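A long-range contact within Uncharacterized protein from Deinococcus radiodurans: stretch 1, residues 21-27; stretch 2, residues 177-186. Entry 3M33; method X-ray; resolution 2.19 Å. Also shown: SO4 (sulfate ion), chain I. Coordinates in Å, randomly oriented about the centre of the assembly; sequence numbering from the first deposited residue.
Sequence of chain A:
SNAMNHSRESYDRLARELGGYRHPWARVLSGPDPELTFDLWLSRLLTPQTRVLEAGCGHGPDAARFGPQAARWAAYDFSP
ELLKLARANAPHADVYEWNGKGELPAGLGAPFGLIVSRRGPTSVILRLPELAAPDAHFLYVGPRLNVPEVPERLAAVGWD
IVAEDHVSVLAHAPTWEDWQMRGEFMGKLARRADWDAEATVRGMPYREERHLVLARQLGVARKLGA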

# COMPACT_ATOMS: atom_id res chain seq x y z
N TYR A 21 3.62 2.01 6.01
CA TYR A 21 2.45 1.96 5.12
C TYR A 21 1.12 1.89 5.89
O TYR A 21 0.09 1.52 5.32
CB TYR A 21 2.58 0.80 4.11
CG TYR A 21 3.83 0.95 3.26
CD1 TYR A 21 3.87 1.84 2.19
CD2 TYR A 21 5.00 0.25 3.58
CE1 TYR A 21 5.02 2.02 1.44
CE2 TYR A 21 6.16 0.43 2.82
CZ TYR A 21 6.16 1.31 1.75
OH TYR A 21 7.28 1.49 1.01
N ARG A 22 1.15 2.27 7.16
CA ARG A 22 -0.08 2.33 7.97
C ARG A 22 -0.29 3.71 8.61
O ARG A 22 0.62 4.54 8.62
CB ARG A 22 -0.07 1.25 9.06
CG ARG A 22 0.09 -0.18 8.56
CD ARG A 22 0.23 -1.15 9.74
NE ARG A 22 0.81 -2.45 9.38
CZ ARG A 22 1.98 -2.90 9.82
NH1 ARG A 22 2.71 -2.13 10.64
NH2 ARG A 22 2.43 -4.10 9.45
N HIS A 23 -1.48 3.95 9.13
CA HIS A 23 -1.72 5.10 9.97
C HIS A 23 -1.16 4.81 11.36
O HIS A 23 -1.41 3.74 11.90
CB HIS A 23 -3.22 5.41 10.02
CG HIS A 23 -3.79 5.87 8.71
ND1 HIS A 23 -5.13 5.78 8.40
CD2 HIS A 23 -3.19 6.45 7.63
CE1 HIS A 23 -5.34 6.29 7.20
NE2 HIS A 23 -4.18 6.70 6.71
N PRO A 24 -0.38 5.74 11.94
CA PRO A 24 0.42 5.58 13.17
C PRO A 24 -0.37 5.67 14.48
O PRO A 24 0.14 5.27 15.53
CB PRO A 24 1.40 6.76 13.13
CG PRO A 24 1.26 7.38 11.80
CD PRO A 24 -0.09 7.01 11.26
N TRP A 25 -1.57 6.22 14.43
CA TRP A 25 -2.36 6.43 15.64
C TRP A 25 -3.23 5.21 15.97
O TRP A 25 -3.52 4.40 15.10
CB TRP A 25 -3.21 7.69 15.47
CG TRP A 25 -4.24 7.62 14.35
CD1 TRP A 25 -5.53 7.22 14.46
CD2 TRP A 25 -4.05 7.99 12.97
NE1 TRP A 25 -6.17 7.31 13.24
CE2 TRP A 25 -5.28 7.77 12.31
CE3 TRP A 25 -2.96 8.49 12.23
CZ2 TRP A 25 -5.45 8.03 10.94
CZ3 TRP A 25 -3.13 8.74 10.88
CH2 TRP A 25 -4.37 8.51 10.24
N ALA A 26 -3.60 5.08 17.23
CA ALA A 26 -4.55 4.06 17.65
C ALA A 26 -5.93 4.41 17.10
O ALA A 26 -6.33 5.57 17.12
CB ALA A 26 -4.58 3.97 19.15
N ARG A 27 -6.65 3.40 16.61
CA ARG A 27 -7.98 3.60 16.04
C ARG A 27 -8.79 2.32 16.14
O ARG A 27 -8.23 1.23 16.05
CB ARG A 27 -7.86 4.01 14.57
CG ARG A 27 -7.14 2.95 13.71
CD ARG A 27 -6.01 3.55 12.89
NE ARG A 27 -5.39 2.55 12.04
CZ ARG A 27 -4.31 1.85 12.36
NH1 ARG A 27 -3.69 2.06 13.52
NH2 ARG A 27 -3.82 0.95 11.50
S SO4 I . -7.12 1.02 9.52
O1 SO4 I . -6.54 -0.25 9.06
O2 SO4 I . -6.18 2.12 9.33
O3 SO4 I . -8.34 1.28 8.76
O4 SO4 I . -7.43 0.92 10.94
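Stretch 2 177-186: EDWQMRGEFM

Stretch 2 is helical, the continuation of a helix that begins earlier in the chain, and it lies along stretch 1, which has no regular secondary structure. The two run in opposite directions: Ala 26 meets Asp 178 near the start of stretch 2, while His 23 meets Phe 185 further along. The backbones come closest at Trp 25 and Asp 178, whose CA atoms are 5.2 Å apart. Asp 178, Met 181, Arg 182 and Phe 185, spaced three or four residues apart and so on one side of the helix, point CA-to-CB toward stretch 1; together the stretches bury 462 Å².

Trp 25 is the centre of the contact. Its p rotamer (chi1 62°, chi2 93°) lays the indole over the helix backbone, with CE3 3.5 Å from Arg 182 CA. Arg 182, t at chi1 through chi3, puts CB 3.7 Å from the centroid of the six-membered ring of Trp 25, 16° off the normal, a CH-pi contact over the face; its extended chain carries the guanidinium past the indole, whose CZ2 lies at its edge.

Phe 185, t at chi1, offers its ring face to two edges: those of Trp 25 (CZ3 to Phe 185 CD2, 3.7 Å; planes at 66°) and His 23 (CD2 to Phe 185 CZ, 3.6 Å; planes at 70°). Pro 24 CD packs 3.6 Å from Phe 185 CD1. Selenomethionine Met 181, t, t, m, extends its chain to place SE 3.4 Å from Pro 24 O and 4.1 Å from Pro 24 CB.

Asp 178, m at chi1, brings OD1 within 3.0 Å of Ala 26 N to accept the one hydrogen bond between the stretches (149°). Arg 27 does not touch the helix: its NH1 donates to Trp 25 O at 2.8 Å, and its NE to sulfate O2 at 2.9 Å.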

# COMPACT_ATOMS: atom_id res chain seq x y z
N GLU A 177 -4.47 12.22 22.47
CA GLU A 177 -3.13 11.98 21.93
C GLU A 177 -3.21 11.35 20.54
O GLU A 177 -2.46 11.71 19.63
CB GLU A 177 -2.33 11.07 22.86
CG GLU A 177 -1.89 11.74 24.15
CD GLU A 177 -3.05 12.06 25.07
OE1 GLU A 177 -4.00 11.24 25.15
OE2 GLU A 177 -3.01 13.13 25.70
N ASP A 178 -4.13 10.40 20.39
CA ASP A 178 -4.31 9.74 19.11
C ASP A 178 -4.86 10.71 18.06
O ASP A 178 -4.43 10.70 16.90
CB ASP A 178 -5.24 8.54 19.26
CG ASP A 178 -4.60 7.42 20.05
OD1 ASP A 178 -3.52 6.96 19.63
OD2 ASP A 178 -5.18 7.01 21.08
N TRP A 179 -5.79 11.57 18.47
CA TRP A 179 -6.34 12.57 17.57
C TRP A 179 -5.25 13.51 17.08
O TRP A 179 -5.21 13.85 15.89
CB TRP A 179 -7.45 13.37 18.24
CG TRP A 179 -8.17 14.28 17.29
CD1 TRP A 179 -8.27 15.63 17.37
CD2 TRP A 179 -8.88 13.89 16.11
NE1 TRP A 179 -9.01 16.12 16.32
CE2 TRP A 179 -9.39 15.07 15.53
CE3 TRP A 179 -9.13 12.66 15.48
CZ2 TRP A 179 -10.14 15.06 14.35
CZ3 TRP A 179 -9.88 12.65 14.32
CH2 TRP A 179 -10.38 13.84 13.76
N GLN A 180 -4.38 13.91 18.00
CA GLN A 180 -3.25 14.80 17.71
C GLN A 180 -2.30 14.17 16.72
O GLN A 180 -1.85 14.83 15.78
CB GLN A 180 -2.40 15.05 18.96
CG GLN A 180 -2.97 15.96 20.01
CD GLN A 180 -1.94 16.30 21.06
OE1 GLN A 180 -2.11 17.24 21.83
NE2 GLN A 180 -0.84 15.56 21.07
N MSE A 181 -1.96 12.91 16.96
CA MSE A 181 -1.05 12.18 16.10
C MSE A 181 -1.60 12.06 14.68
O MSE A 181 -0.87 12.20 13.71
CB MSE A 181 -0.75 10.80 16.68
CG MSE A 181 0.38 10.08 15.98
SE MSE A 181 0.73 8.36 16.80
CE MSE A 181 0.68 8.92 18.68
N ARG A 182 -2.91 11.81 14.56
CA ARG A 182 -3.54 11.82 13.24
C ARG A 182 -3.41 13.18 12.57
O ARG A 182 -3.12 13.27 11.38
CB ARG A 182 -5.02 11.44 13.33
CG ARG A 182 -5.77 11.64 12.02
CD ARG A 182 -7.21 11.15 12.12
NE ARG A 182 -7.92 11.28 10.85
CZ ARG A 182 -8.50 12.40 10.43
NH1 ARG A 182 -8.45 13.50 11.17
NH2 ARG A 182 -9.13 12.43 9.26
N GLY A 183 -3.63 14.24 13.35
CA GLY A 183 -3.51 15.61 12.87
C GLY A 183 -2.15 15.87 12.25
O GLY A 183 -2.03 16.52 11.20
N GLU A 184 -1.11 15.36 12.89
CA GLU A 184 0.26 15.54 12.40
C GLU A 184 0.47 14.77 11.11
O GLU A 184 1.02 15.31 10.15
CB GLU A 184 1.27 15.10 13.45
CG GLU A 184 1.16 15.92 14.72
CD GLU A 184 2.07 15.44 15.83
OE1 GLU A 184 3.06 14.75 15.53
OE2 GLU A 184 1.78 15.76 17.01
N PHE A 185 0.03 13.51 11.08
CA PHE A 185 0.16 12.67 9.89
C PHE A 185 -0.58 13.28 8.71
O PHE A 185 -0.18 13.15 7.56
CB PHE A 185 -0.38 11.26 10.17
CG PHE A 185 -0.42 10.37 8.96
CD1 PHE A 185 0.60 9.46 8.72
CD2 PHE A 185 -1.49 10.45 8.06
CE1 PHE A 185 0.57 8.64 7.60
CE2 PHE A 185 -1.53 9.64 6.94
CZ PHE A 185 -0.50 8.73 6.70
N MSE A 186 -1.69 13.95 9.00
CA MSE A 186 -2.52 14.56 7.98
C MSE A 186 -2.10 15.98 7.60
O MSE A 186 -2.53 16.51 6.57
CB MSE A 186 -3.96 14.57 8.47
CG MSE A 186 -4.42 13.18 8.87
SE MSE A 186 -5.21 12.26 7.35
CE MSE A 186 -6.84 13.34 7.45